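Local coordinates for protein glycerol dehydrogenase (Schizosaccharomyces pombe, PDB 1TA9) that oxidises glycerol to dihydroxyacetone with NAD(+), probably using a catalytic zinc ion, and so serves the assimilation of glycerol, at residues 170-175 and 206-211; 122-127 and 139-144; 72-77 and 213-218. All blocks are in the same frame, centred on the assembly; numbering follows the deposited sequence.

Interaction 1. Residues 170-175 and 206-211; sequences LPSIIC and LNPNLI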
ATOM      1  N   LEU B 170     -40.838 -10.721 -37.314  1.00 20.97           N
ATOM      2  CA  LEU B 170     -39.781 -10.063 -38.077  1.00 20.17           C
ATOM      3  C   LEU B 170     -38.690  -9.497 -37.179  1.00 19.62           C
ATOM      4  O   LEU B 170     -38.922  -9.217 -36.005  1.00 19.52           O
ATOM      5  CB  LEU B 170     -40.357  -8.904 -38.893  1.00 20.30           C
ATOM      6  CG  LEU B 170     -41.297  -9.193 -40.059  1.00 20.30           C
ATOM      7  CD1 LEU B 170     -41.782  -7.876 -40.635  1.00 20.43           C
ATOM      8  CD2 LEU B 170     -40.568 -10.009 -41.120  1.00 20.45           C
ATOM      9  N   PRO B 171     -37.480  -9.316 -37.730  1.00 18.99           N
ATOM     10  CA  PRO B 171     -36.377  -8.764 -36.941  1.00 18.41           C
ATOM     11  C   PRO B 171     -36.672  -7.290 -36.682  1.00 17.88           C
ATOM     12  O   PRO B 171     -37.447  -6.668 -37.412  1.00 17.53           O
ATOM     13  CB  PRO B 171     -35.169  -8.967 -37.848  1.00 18.49           C
ATOM     14  CG  PRO B 171     -35.768  -8.827 -39.225  1.00 18.93           C
ATOM     15  CD  PRO B 171     -37.043  -9.633 -39.102  1.00 18.89           C
ATOM     16  N   SER B 172     -36.059  -6.733 -35.645  1.00 17.30           N
ATOM     17  CA  SER B 172     -36.285  -5.338 -35.306  1.00 17.01           C
ATOM     18  C   SER B 172     -34.983  -4.563 -35.223  1.00 16.67           C
ATOM     19  O   SER B 172     -33.938  -5.116 -34.874  1.00 16.49           O
ATOM     20  CB  SER B 172     -37.027  -5.235 -33.966  1.00 17.09           C
ATOM     21  OG  SER B 172     -36.313  -5.896 -32.930  1.00 16.94           O
ATOM     22  N   ILE B 173     -35.056  -3.283 -35.572  1.00 16.38           N
ATOM     23  CA  ILE B 173     -33.911  -2.391 -35.516  1.00 16.01           C
ATOM     24  C   ILE B 173     -34.364  -1.199 -34.675  1.00 15.95           C
ATOM     25  O   ILE B 173     -35.303  -0.486 -35.036  1.00 16.01           O
ATOM     26  CB  ILE B 173     -33.472  -1.943 -36.930  1.00 15.86           C
ATOM     27  CG1 ILE B 173     -32.967  -3.162 -37.716  1.00 15.89           C
ATOM     28  CG2 ILE B 173     -32.369  -0.892 -36.835  1.00 15.76           C
ATOM     29  CD1 ILE B 173     -32.401  -2.843 -39.089  1.00 15.54           C
ATOM     30  N   ILE B 174     -33.693  -1.003 -33.545  1.00 15.71           N
ATOM     31  CA  ILE B 174     -34.032   0.058 -32.601  1.00 15.56           C
ATOM     32  C   ILE B 174     -33.012   1.192 -32.664  1.00 15.71           C
ATOM     33  O   ILE B 174     -31.814   0.969 -32.488  1.00 15.19           O
ATOM     34  CB  ILE B 174     -34.077  -0.514 -31.169  1.00 15.45           C
ATOM     35  CG1 ILE B 174     -34.991  -1.745 -31.127  1.00 15.67           C
ATOM     36  CG2 ILE B 174     -34.567   0.541 -30.193  1.00 15.63           C
ATOM     37  CD1 ILE B 174     -36.462  -1.464 -31.433  1.00 15.52           C
ATOM     38  N   CYS B 175     -33.495   2.410 -32.909  1.00 15.77           N
ATOM     39  CA  CYS B 175     -32.621   3.569 -33.026  1.00 15.96           C
ATOM     40  C   CYS B 175     -32.965   4.658 -32.022  1.00 15.89           C
ATOM     41  O   CYS B 175     -33.762   5.552 -32.310  1.00 15.90           O
ATOM     42  CB  CYS B 175     -32.711   4.145 -34.439  1.00 16.06           C
ATOM     43  SG  CYS B 175     -32.644   2.905 -35.736  1.00 16.66           S
ATOM     44  N   LEU B 206     -36.589 -13.099 -27.803  1.00 18.11           N
ATOM     45  CA  LEU B 206     -35.273 -12.678 -28.282  1.00 16.96           C
ATOM     46  C   LEU B 206     -35.108 -11.169 -28.131  1.00 16.27           C
ATOM     47  O   LEU B 206     -36.092 -10.443 -28.006  1.00 16.08           O
ATOM     48  CB  LEU B 206     -35.100 -13.059 -29.757  1.00 16.60           C
ATOM     49  CG  LEU B 206     -35.198 -14.543 -30.126  1.00 16.39           C
ATOM     50  CD1 LEU B 206     -35.371 -14.683 -31.633  1.00 16.24           C
ATOM     51  CD2 LEU B 206     -33.956 -15.277 -29.651  1.00 15.97           C
ATOM     52  N   ASN B 207     -33.860 -10.703 -28.137  1.00 15.54           N
ATOM     53  CA  ASN B 207     -33.571  -9.272 -28.023  1.00 14.89           C
ATOM     54  C   ASN B 207     -33.713  -8.618 -29.385  1.00 14.45           C
ATOM     55  O   ASN B 207     -33.715  -9.303 -30.405  1.00 14.25           O
ATOM     56  CB  ASN B 207     -32.127  -9.038 -27.562  1.00 15.03           C
ATOM     57  CG  ASN B 207     -31.917  -9.361 -26.102  1.00 15.17           C
ATOM     58  OD1 ASN B 207     -31.974 -10.518 -25.695  1.00 15.50           O
ATOM     59  ND2 ASN B 207     -31.673  -8.329 -25.303  1.00 15.27           N
ATOM     60  N   PRO B 208     -33.842  -7.279 -29.420  1.00 14.28           N
ATOM     61  CA  PRO B 208     -33.963  -6.602 -30.714  1.00 14.07           C
ATOM     62  C   PRO B 208     -32.706  -7.015 -31.472  1.00 14.06           C
ATOM     63  O   PRO B 208     -31.668  -7.266 -30.857  1.00 13.93           O
ATOM     64  CB  PRO B 208     -33.945  -5.127 -30.331  1.00 14.35           C
ATOM     65  CG  PRO B 208     -34.624  -5.131 -28.993  1.00 14.64           C
ATOM     66  CD  PRO B 208     -34.013  -6.331 -28.304  1.00 14.23           C
ATOM     67  N   ASN B 209     -32.783  -7.076 -32.794  1.00 13.78           N
ATOM     68  CA  ASN B 209     -31.638  -7.516 -33.573  1.00 13.60           C
ATOM     69  C   ASN B 209     -30.494  -6.518 -33.680  1.00 13.63           C
ATOM     70  O   ASN B 209     -29.325  -6.897 -33.594  1.00 13.10           O
ATOM     71  CB  ASN B 209     -32.114  -7.948 -34.957  1.00 13.79           C
ATOM     72  CG  ASN B 209     -33.232  -8.970 -34.879  1.00 13.99           C
ATOM     73  OD1 ASN B 209     -34.375  -8.636 -34.558  1.00 14.17           O
ATOM     74  ND2 ASN B 209     -32.904 -10.226 -35.146  1.00 14.09           N
ATOM     75  N   LEU B 210     -30.827  -5.247 -33.861  1.00 13.49           N
ATOM     76  CA  LEU B 210     -29.814  -4.209 -33.975  1.00 13.50           C
ATOM     77  C   LEU B 210     -30.196  -2.947 -33.222  1.00 13.33           C
ATOM     78  O   LEU B 210     -31.332  -2.485 -33.314  1.00 13.54           O
ATOM     79  CB  LEU B 210     -29.590  -3.838 -35.449  1.00 13.77           C
ATOM     80  CG  LEU B 210     -28.813  -2.543 -35.745  1.00 13.78           C
ATOM     81  CD1 LEU B 210     -27.345  -2.704 -35.388  1.00 13.74           C
ATOM     82  CD2 LEU B 210     -28.952  -2.193 -37.226  1.00 14.22           C
ATOM     83  N   ILE B 211     -29.250  -2.414 -32.454  1.00 13.04           N
ATOM     84  CA  ILE B 211     -29.452  -1.147 -31.754  1.00 12.78           C
ATOM     85  C   ILE B 211     -28.522  -0.240 -32.558  1.00 12.80           C
ATOM     86  O   ILE B 211     -27.318  -0.481 -32.633  1.00 12.42           O
ATOM     87  CB  ILE B 211     -29.031  -1.213 -30.272  1.00 12.69           C
ATOM     88  CG1 ILE B 211     -30.177  -1.775 -29.414  1.00 12.81           C
ATOM     89  CG2 ILE B 211     -28.755   0.193 -29.759  1.00 12.21           C
ATOM     90  CD1 ILE B 211     -30.798  -3.059 -29.911  1.00 12.82           C
TER
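Two neighbouring strands of the parallel sheet in the nucleotide-binding, Rossmann-like part of this iron-containing-type alcohol dehydrogenase begin their pairing here, strand 172-176 beside strand 210-214. The ladder starts regularly: Ile174 N gives a nearly straight bond to Leu210 O (2.8 Å), almost along the C=O axis, and Leu210 N reaches Ser172 O at 3.3 Å in the carbonyl plane. Ser172 O also takes a weak bond from Asn209 N. Just ahead of the ladder Asn209 carries the pairing one step further through its side chain. With CG anti to the carbonyl carbon (chi1 -53°), Asn209 OD1 accepts a hydrogen bond from Ser172 N at 2.8 Å, the donor lying above the carbonyl plane; asparagine suits the place because its ND2 can at the same time donate to Gln70. Apolar side chains pack on both faces of the sheet, and beta-branched isoleucines suit extended strands. On one face, Ile173 and Leu210 lie side by side, CG2 of the first 3.7 Å from CD2 of the second. On the other, Ile174 crosses Pro208 obliquely and also packs on Met158 of helix 155-167, which probably contributes to the NAD(+) site. Pro208 offers a rigid apolar ring to two partners at once: its CB lies 3.6 Å from Ile174 CG1, and its CA only 3.3 Å from Ser172 OG.

Interaction 2. Residues 122-127 and 139-144; sequences TKLVFG and RKQCPD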
ATOM      1  N   THR B 122     -41.571   1.954 -45.960  1.00 27.12           N
ATOM      2  CA  THR B 122     -42.901   2.326 -45.501  1.00 27.40           C
ATOM      3  C   THR B 122     -42.711   3.264 -44.317  1.00 27.68           C
ATOM      4  O   THR B 122     -42.261   2.848 -43.250  1.00 27.70           O
ATOM      5  CB  THR B 122     -43.701   1.095 -45.040  1.00 27.44           C
ATOM      6  OG1 THR B 122     -43.810   0.164 -46.124  1.00 27.35           O
ATOM      7  CG2 THR B 122     -45.097   1.504 -44.587  1.00 27.57           C
ATOM      8  N   LYS B 123     -43.042   4.533 -44.515  1.00 27.88           N
ATOM      9  CA  LYS B 123     -42.894   5.534 -43.469  1.00 28.20           C
ATOM     10  C   LYS B 123     -44.171   5.680 -42.653  1.00 28.44           C
ATOM     11  O   LYS B 123     -45.201   6.131 -43.159  1.00 28.45           O
ATOM     12  CB  LYS B 123     -42.506   6.875 -44.095  1.00 28.22           C
ATOM     13  CG  LYS B 123     -41.212   6.815 -44.900  1.00 28.42           C
ATOM     14  CD  LYS B 123     -40.881   8.150 -45.556  1.00 28.58           C
ATOM     15  CE  LYS B 123     -41.930   8.541 -46.585  1.00 28.66           C
ATOM     16  NZ  LYS B 123     -41.586   9.825 -47.259  1.00 28.97           N
ATOM     17  N   LEU B 124     -44.099   5.287 -41.387  1.00 28.72           N
ATOM     18  CA  LEU B 124     -45.244   5.375 -40.492  1.00 29.06           C
ATOM     19  C   LEU B 124     -44.985   6.389 -39.386  1.00 29.52           C
ATOM     20  O   LEU B 124     -43.855   6.545 -38.922  1.00 29.35           O
ATOM     21  CB  LEU B 124     -45.540   4.010 -39.869  1.00 28.96           C
ATOM     22  CG  LEU B 124     -45.815   2.845 -40.820  1.00 28.90           C
ATOM     23  CD1 LEU B 124     -46.096   1.595 -40.003  1.00 28.92           C
ATOM     24  CD2 LEU B 124     -46.998   3.170 -41.725  1.00 28.92           C
ATOM     25  N   VAL B 125     -46.038   7.080 -38.965  1.00 30.05           N
ATOM     26  CA  VAL B 125     -45.907   8.070 -37.909  1.00 30.58           C
ATOM     27  C   VAL B 125     -46.508   7.550 -36.610  1.00 31.12           C
ATOM     28  O   VAL B 125     -47.694   7.231 -36.546  1.00 31.03           O
ATOM     29  CB  VAL B 125     -46.614   9.392 -38.280  1.00 30.56           C
ATOM     30  CG1 VAL B 125     -46.439  10.405 -37.155  1.00 30.47           C
ATOM     31  CG2 VAL B 125     -46.048   9.937 -39.577  1.00 30.43           C
ATOM     32  N   PHE B 126     -45.680   7.456 -35.576  1.00 31.75           N
ATOM     33  CA  PHE B 126     -46.147   6.989 -34.282  1.00 32.50           C
ATOM     34  C   PHE B 126     -47.055   8.071 -33.722  1.00 33.20           C
ATOM     35  O   PHE B 126     -46.677   9.243 -33.676  1.00 33.20           O
ATOM     36  CB  PHE B 126     -44.966   6.762 -33.336  1.00 32.30           C
ATOM     37  CG  PHE B 126     -45.360   6.219 -31.993  1.00 32.28           C
ATOM     38  CD1 PHE B 126     -44.881   6.805 -30.825  1.00 32.23           C
ATOM     39  CD2 PHE B 126     -46.209   5.120 -31.892  1.00 32.18           C
ATOM     40  CE1 PHE B 126     -45.243   6.305 -29.574  1.00 32.30           C
ATOM     41  CE2 PHE B 126     -46.577   4.613 -30.646  1.00 32.23           C
ATOM     42  CZ  PHE B 126     -46.092   5.208 -29.484  1.00 32.15           C
ATOM     43  N   GLY B 127     -48.254   7.679 -33.305  1.00 34.01           N
ATOM     44  CA  GLY B 127     -49.196   8.641 -32.763  1.00 35.15           C
ATOM     45  C   GLY B 127     -48.862   9.079 -31.351  1.00 35.96           C
ATOM     46  O   GLY B 127     -49.655   9.766 -30.706  1.00 36.08           O
ATOM     47  N   ARG B 139     -49.587  -1.867 -37.267  1.00 34.27           N
ATOM     48  CA  ARG B 139     -49.261  -3.153 -37.873  1.00 34.02           C
ATOM     49  C   ARG B 139     -50.019  -3.353 -39.183  1.00 33.85           C
ATOM     50  O   ARG B 139     -49.475  -3.887 -40.152  1.00 33.83           O
ATOM     51  CB  ARG B 139     -49.586  -4.283 -36.902  1.00 34.02           C
ATOM     52  N   LYS B 140     -51.273  -2.914 -39.209  1.00 33.62           N
ATOM     53  CA  LYS B 140     -52.107  -3.048 -40.395  1.00 33.42           C
ATOM     54  C   LYS B 140     -51.614  -2.166 -41.541  1.00 33.27           C
ATOM     55  O   LYS B 140     -52.045  -2.327 -42.682  1.00 33.18           O
ATOM     56  CB  LYS B 140     -53.554  -2.706 -40.055  1.00 33.51           C
ATOM     57  N   GLN B 141     -50.713  -1.237 -41.231  1.00 33.01           N
ATOM     58  CA  GLN B 141     -50.163  -0.335 -42.237  1.00 32.75           C
ATOM     59  C   GLN B 141     -48.822  -0.842 -42.765  1.00 32.52           C
ATOM     60  O   GLN B 141     -48.182  -0.195 -43.595  1.00 32.37           O
ATOM     61  CB  GLN B 141     -49.987   1.068 -41.645  1.00 32.94           C
ATOM     62  CG  GLN B 141     -51.297   1.774 -41.322  1.00 33.27           C
ATOM     63  CD  GLN B 141     -51.090   3.119 -40.647  1.00 33.52           C
ATOM     64  OE1 GLN B 141     -50.442   4.011 -41.197  1.00 33.75           O
ATOM     65  NE2 GLN B 141     -51.645   3.271 -39.450  1.00 33.64           N
ATOM     66  N   CYS B 142     -48.403  -2.005 -42.280  1.00 32.27           N
ATOM     67  CA  CYS B 142     -47.140  -2.597 -42.701  1.00 31.98           C
ATOM     68  C   CYS B 142     -47.363  -3.607 -43.824  1.00 31.96           C
ATOM     69  O   CYS B 142     -48.110  -4.571 -43.660  1.00 32.17           O
ATOM     70  CB  CYS B 142     -46.461  -3.291 -41.514  1.00 31.89           C
ATOM     71  SG  CYS B 142     -46.083  -2.208 -40.107  1.00 31.14           S
ATOM     72  N   PRO B 143     -46.724  -3.393 -44.986  1.00 31.78           N
ATOM     73  CA  PRO B 143     -46.864  -4.303 -46.128  1.00 31.67           C
ATOM     74  C   PRO B 143     -46.494  -5.742 -45.763  1.00 31.55           C
ATOM     75  O   PRO B 143     -45.614  -5.974 -44.933  1.00 31.46           O
ATOM     76  CB  PRO B 143     -45.911  -3.703 -47.157  1.00 31.70           C
ATOM     77  CG  PRO B 143     -46.014  -2.238 -46.875  1.00 31.72           C
ATOM     78  CD  PRO B 143     -45.952  -2.197 -45.364  1.00 31.71           C
ATOM     79  N   ASP B 144     -47.165  -6.703 -46.390  1.00 31.33           N
ATOM     80  CA  ASP B 144     -46.914  -8.114 -46.116  1.00 31.23           C
ATOM     81  C   ASP B 144     -45.496  -8.550 -46.460  1.00 30.73           C
ATOM     82  O   ASP B 144     -44.993  -9.524 -45.905  1.00 30.80           O
ATOM     83  CB  ASP B 144     -47.906  -8.989 -46.886  1.00 32.00           C
ATOM     84  CG  ASP B 144     -49.339  -8.744 -46.470  1.00 32.62           C
ATOM     85  OD1 ASP B 144     -49.639  -8.863 -45.262  1.00 32.97           O
ATOM     86  OD2 ASP B 144     -50.169  -8.435 -47.353  1.00 33.47           O
TER
HETATM   87  O   HOH W   1     -48.473   6.686 -40.441  1.00 42.15           O
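Leu124, Thr122 and Gln141 supply most of the surface that joins the edge strand 120-125 to the loop following helix 132-139. Leu124 projects from the strand toward the loop, with CG anti to its carbonyl carbon, and splits its two methyl groups between neighbours. CD1 meets the sulfur of the buried Cys142, SG, at 3.8 Å, while CD2 lies 3.6 Å from Gln141 OE1 and about as close to Gln141 CB. A branched aliphatic chain suits this spot, since one side chain closes on both loop residues. Gln141 crosses Leu124 obliquely and stretches out beyond CG (chi2 176°), so that CB and OE1 both touch the leucine while the amide ends on the solvent side. There OE1 takes a weak bond from a water that itself accepts from Val125 N at 2.9 Å, a loose polar bridge between loop and strand. Thr122 meets Pro143 tip to tip: OG1 lies 3.3 Å from both CD and CG of Pro143, and CG2, anti to the backbone N, approaches Gln141 O. Threonine suits the place because its two branches reach the proline and that carbonyl together. An alanine at Thr122 would remove both OG1 and CG2 and would probably leave the Pro143 ring less well packed against the strand. The loop is bent into place by a type I turn from Arg139 to Cys142, closed by Cys142 N bonding to Arg139 O. The contact thus spans a beta-alpha-beta crossover: strand 120-125, paired with strand 93-98, leads through helix 132-139 and this loop to the parallel strand 148-153.

Interaction 3. Residues 72-77 and 213-218; sequences YVQGRH and IDTDVI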
ATOM      1  N   TYR B  72     -24.746  -3.943 -32.245  1.00 12.18           N
ATOM      2  CA  TYR B  72     -24.907  -2.649 -31.596  1.00 11.91           C
ATOM      3  C   TYR B  72     -23.963  -1.750 -32.375  1.00 11.79           C
ATOM      4  O   TYR B  72     -22.766  -2.012 -32.436  1.00 11.46           O
ATOM      5  CB  TYR B  72     -24.503  -2.702 -30.120  1.00 11.56           C
ATOM      6  CG  TYR B  72     -24.433  -1.340 -29.464  1.00 11.31           C
ATOM      7  CD1 TYR B  72     -23.258  -0.582 -29.500  1.00 11.22           C
ATOM      8  CD2 TYR B  72     -25.544  -0.798 -28.822  1.00 11.35           C
ATOM      9  CE1 TYR B  72     -23.196   0.681 -28.910  1.00 10.82           C
ATOM     10  CE2 TYR B  72     -25.494   0.460 -28.232  1.00 11.03           C
ATOM     11  CZ  TYR B  72     -24.317   1.196 -28.277  1.00 11.00           C
ATOM     12  OH  TYR B  72     -24.272   2.443 -27.687  1.00 10.49           O
ATOM     13  N   VAL B  73     -24.512  -0.711 -32.995  1.00 11.90           N
ATOM     14  CA  VAL B  73     -23.716   0.202 -33.812  1.00 12.50           C
ATOM     15  C   VAL B  73     -23.907   1.630 -33.336  1.00 12.67           C
ATOM     16  O   VAL B  73     -25.034   2.110 -33.248  1.00 13.16           O
ATOM     17  CB  VAL B  73     -24.132   0.104 -35.292  1.00 12.32           C
ATOM     18  CG1 VAL B  73     -23.286   1.045 -36.145  1.00 12.46           C
ATOM     19  CG2 VAL B  73     -23.990  -1.335 -35.769  1.00 12.35           C
ATOM     20  N   GLN B  74     -22.797   2.303 -33.048  1.00 12.90           N
ATOM     21  CA  GLN B  74     -22.815   3.672 -32.542  1.00 13.18           C
ATOM     22  C   GLN B  74     -21.768   4.558 -33.236  1.00 13.29           C
ATOM     23  O   GLN B  74     -20.584   4.226 -33.266  1.00 13.32           O
ATOM     24  CB  GLN B  74     -22.543   3.629 -31.037  1.00 13.51           C
ATOM     25  CG  GLN B  74     -22.385   4.968 -30.361  1.00 14.09           C
ATOM     26  CD  GLN B  74     -21.828   4.828 -28.956  1.00 14.36           C
ATOM     27  OE1 GLN B  74     -22.287   3.992 -28.177  1.00 14.29           O
ATOM     28  NE2 GLN B  74     -20.838   5.652 -28.622  1.00 14.47           N
ATOM     29  N   GLY B  75     -22.204   5.690 -33.783  1.00 13.17           N
ATOM     30  CA  GLY B  75     -21.262   6.578 -34.444  1.00 13.10           C
ATOM     31  C   GLY B  75     -21.891   7.895 -34.859  1.00 13.19           C
ATOM     32  O   GLY B  75     -23.106   7.987 -35.017  1.00 12.91           O
ATOM     33  N   ARG B  76     -21.066   8.920 -35.041  1.00 13.39           N
ATOM     34  CA  ARG B  76     -21.582  10.222 -35.430  1.00 13.80           C
ATOM     35  C   ARG B  76     -21.963  10.217 -36.905  1.00 14.21           C
ATOM     36  O   ARG B  76     -21.155   9.852 -37.759  1.00 14.30           O
ATOM     37  CB  ARG B  76     -20.542  11.311 -35.163  1.00 13.47           C
ATOM     38  CG  ARG B  76     -21.140  12.702 -35.221  1.00 13.22           C
ATOM     39  CD  ARG B  76     -20.142  13.778 -34.865  1.00 13.11           C
ATOM     40  NE  ARG B  76     -20.845  15.017 -34.556  1.00 13.39           N
ATOM     41  CZ  ARG B  76     -20.270  16.126 -34.104  1.00 13.36           C
ATOM     42  NH1 ARG B  76     -18.959  16.173 -33.907  1.00 13.39           N
ATOM     43  NH2 ARG B  76     -21.019  17.187 -33.831  1.00 13.31           N
ATOM     44  N   HIS B  77     -23.198  10.620 -37.190  1.00 14.79           N
ATOM     45  CA  HIS B  77     -23.725  10.660 -38.555  1.00 15.35           C
ATOM     46  C   HIS B  77     -23.993   9.247 -39.064  1.00 15.45           C
ATOM     47  O   HIS B  77     -24.191   9.034 -40.259  1.00 15.47           O
ATOM     48  CB  HIS B  77     -22.741  11.367 -39.494  1.00 15.71           C
ATOM     49  CG  HIS B  77     -22.372  12.749 -39.051  1.00 16.12           C
ATOM     50  ND1 HIS B  77     -23.306  13.745 -38.873  1.00 16.44           N
ATOM     51  CD2 HIS B  77     -21.174  13.295 -38.736  1.00 16.43           C
ATOM     52  CE1 HIS B  77     -22.699  14.848 -38.467  1.00 16.47           C
ATOM     53  NE2 HIS B  77     -21.406  14.601 -38.375  1.00 16.70           N
ATOM     54  N   ILE B 213     -27.323   3.680 -33.157  1.00 13.65           N
ATOM     55  CA  ILE B 213     -27.289   5.018 -32.568  1.00 14.11           C
ATOM     56  C   ILE B 213     -26.434   6.021 -33.322  1.00 13.93           C
ATOM     57  O   ILE B 213     -25.257   5.772 -33.579  1.00 14.23           O
ATOM     58  CB  ILE B 213     -26.742   4.964 -31.120  1.00 14.49           C
ATOM     59  CG1 ILE B 213     -27.544   3.962 -30.294  1.00 15.25           C
ATOM     60  CG2 ILE B 213     -26.797   6.357 -30.480  1.00 14.85           C
ATOM     61  CD1 ILE B 213     -26.983   3.740 -28.904  1.00 15.86           C
ATOM     62  N   ASP B 214     -27.028   7.162 -33.664  1.00 13.40           N
ATOM     63  CA  ASP B 214     -26.300   8.224 -34.347  1.00 13.08           C
ATOM     64  C   ASP B 214     -25.979   9.243 -33.255  1.00 12.70           C
ATOM     65  O   ASP B 214     -26.867   9.924 -32.743  1.00 12.55           O
ATOM     66  CB  ASP B 214     -27.167   8.849 -35.445  1.00 13.27           C
ATOM     67  CG  ASP B 214     -26.427   9.913 -36.249  1.00 13.82           C
ATOM     68  OD1 ASP B 214     -26.697  10.036 -37.466  1.00 13.91           O
ATOM     69  OD2 ASP B 214     -25.589  10.635 -35.669  1.00 13.81           O
ATOM     70  N   THR B 215     -24.706   9.335 -32.886  1.00 12.37           N
ATOM     71  CA  THR B 215     -24.299  10.235 -31.817  1.00 12.23           C
ATOM     72  C   THR B 215     -24.391  11.728 -32.131  1.00 12.10           C
ATOM     73  O   THR B 215     -24.274  12.559 -31.228  1.00 11.56           O
ATOM     74  CB  THR B 215     -22.890   9.881 -31.321  1.00 12.36           C
ATOM     75  OG1 THR B 215     -21.997   9.787 -32.434  1.00 12.64           O
ATOM     76  CG2 THR B 215     -22.918   8.539 -30.590  1.00 12.56           C
ATOM     77  N   ASP B 216     -24.604  12.082 -33.395  1.00 11.98           N
ATOM     78  CA  ASP B 216     -24.749  13.495 -33.728  1.00 12.14           C
ATOM     79  C   ASP B 216     -26.138  13.904 -33.252  1.00 12.13           C
ATOM     80  O   ASP B 216     -26.364  15.039 -32.827  1.00 12.19           O
ATOM     81  CB  ASP B 216     -24.614  13.734 -35.231  1.00 12.42           C
ATOM     82  CG  ASP B 216     -24.572  15.213 -35.577  1.00 13.06           C
ATOM     83  OD1 ASP B 216     -25.590  15.746 -36.068  1.00 13.44           O
ATOM     84  OD2 ASP B 216     -23.521  15.846 -35.341  1.00 13.53           O
ATOM     85  N   VAL B 217     -27.072  12.963 -33.325  1.00 12.06           N
ATOM     86  CA  VAL B 217     -28.432  13.214 -32.865  1.00 12.01           C
ATOM     87  C   VAL B 217     -28.416  13.274 -31.338  1.00 12.27           C
ATOM     88  O   VAL B 217     -29.056  14.131 -30.724  1.00 11.77           O
ATOM     89  CB  VAL B 217     -29.385  12.092 -33.309  1.00 12.23           C
ATOM     90  CG1 VAL B 217     -30.762  12.289 -32.677  1.00 12.02           C
ATOM     91  CG2 VAL B 217     -29.493  12.073 -34.829  1.00 12.00           C
ATOM     92  N   ILE B 218     -27.670  12.360 -30.729  1.00 12.33           N
ATOM     93  CA  ILE B 218     -27.579  12.310 -29.276  1.00 12.84           C
ATOM     94  C   ILE B 218     -26.943  13.574 -28.683  1.00 12.90           C
ATOM     95  O   ILE B 218     -27.460  14.138 -27.717  1.00 13.01           O
ATOM     96  CB  ILE B 218     -26.760  11.072 -28.805  1.00 12.87           C
ATOM     97  CG1 ILE B 218     -27.326   9.787 -29.422  1.00 13.18           C
ATOM     98  CG2 ILE B 218     -26.785  10.981 -27.291  1.00 12.95           C
ATOM     99  CD1 ILE B 218     -28.805   9.551 -29.151  1.00 13.68           C
TER
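At one side of the parallel, Rossmann-like sheet, strand 71-75 pairs with the end of strand 210-214, just where the latter turns into helix 215-220. The ladder is satisfied main chain to main chain: Ile213 N donates to Val73 O (2.8 Å) and Gly75 N to Ile213 O, both nearly along the C=O axis. Thr215 N, already in the helix, still reaches Gly75 O, but from well above the carbonyl plane, as the chain bends away. Asp214 is the N-cap. Its OD2 serves two donors, Asp216 N on its anti lone pair (2.9 Å) and His77 N from above the carboxylate plane (2.8 Å), so one carboxylate caps the helix and anchors the loop after strand 71-75. Aspartate fits because a short acid can satisfy such amides, and the helix start would be likely to favour its charge. Earlier in the strand, Tyr72 OH donates to Gln74 OE1 in the carbonyl plane. The same hydroxyl oxygen lies 3.2 Å from Ile213 CD1. Thr215 CG2 packs on Gln74 CG, and the polar ends of both residues turn to Glu292, Thr215 OG1 bonding to its OE1 and Gln74 NE2 to its backbone O. Tyr72, Val73 and Gln74 also pair antiparallel with a strand of the second subunit, which continues the sheet. Arg76, extended from CG to NE, grips Asp216 side-on and leaves NH1 to a salt bridge with Asp412 of the third subunit. Both nitrogens of the grip converge on a single oxygen, Asp216 OD2, which takes Arg76 NE on its anti lone pair at 2.9 Å and NH2 at 3.2 Å.

All three contacts reach one six-stranded parallel sheet. Interactions 1 and 3 share strand 210-214, which lies between strands 172-176 and 71-75; their centres are about 16 Å apart and they touch, Ile211 O probably bonding to Val73 N. Interaction 2 sits at the other outermost strand, 120-125, its centre about 17 Å from that of interaction 1 and 24 Å from that of interaction 3. Along the chain, 72-77 comes first and 213-218 last, so interaction 3 encloses the other two, interaction 2 closing before interaction 1 opens. One long excursion of sequence is thereby gathered into the sheet of the probable NAD(+)-binding domain, which continues into the second subunit through strand 71-75.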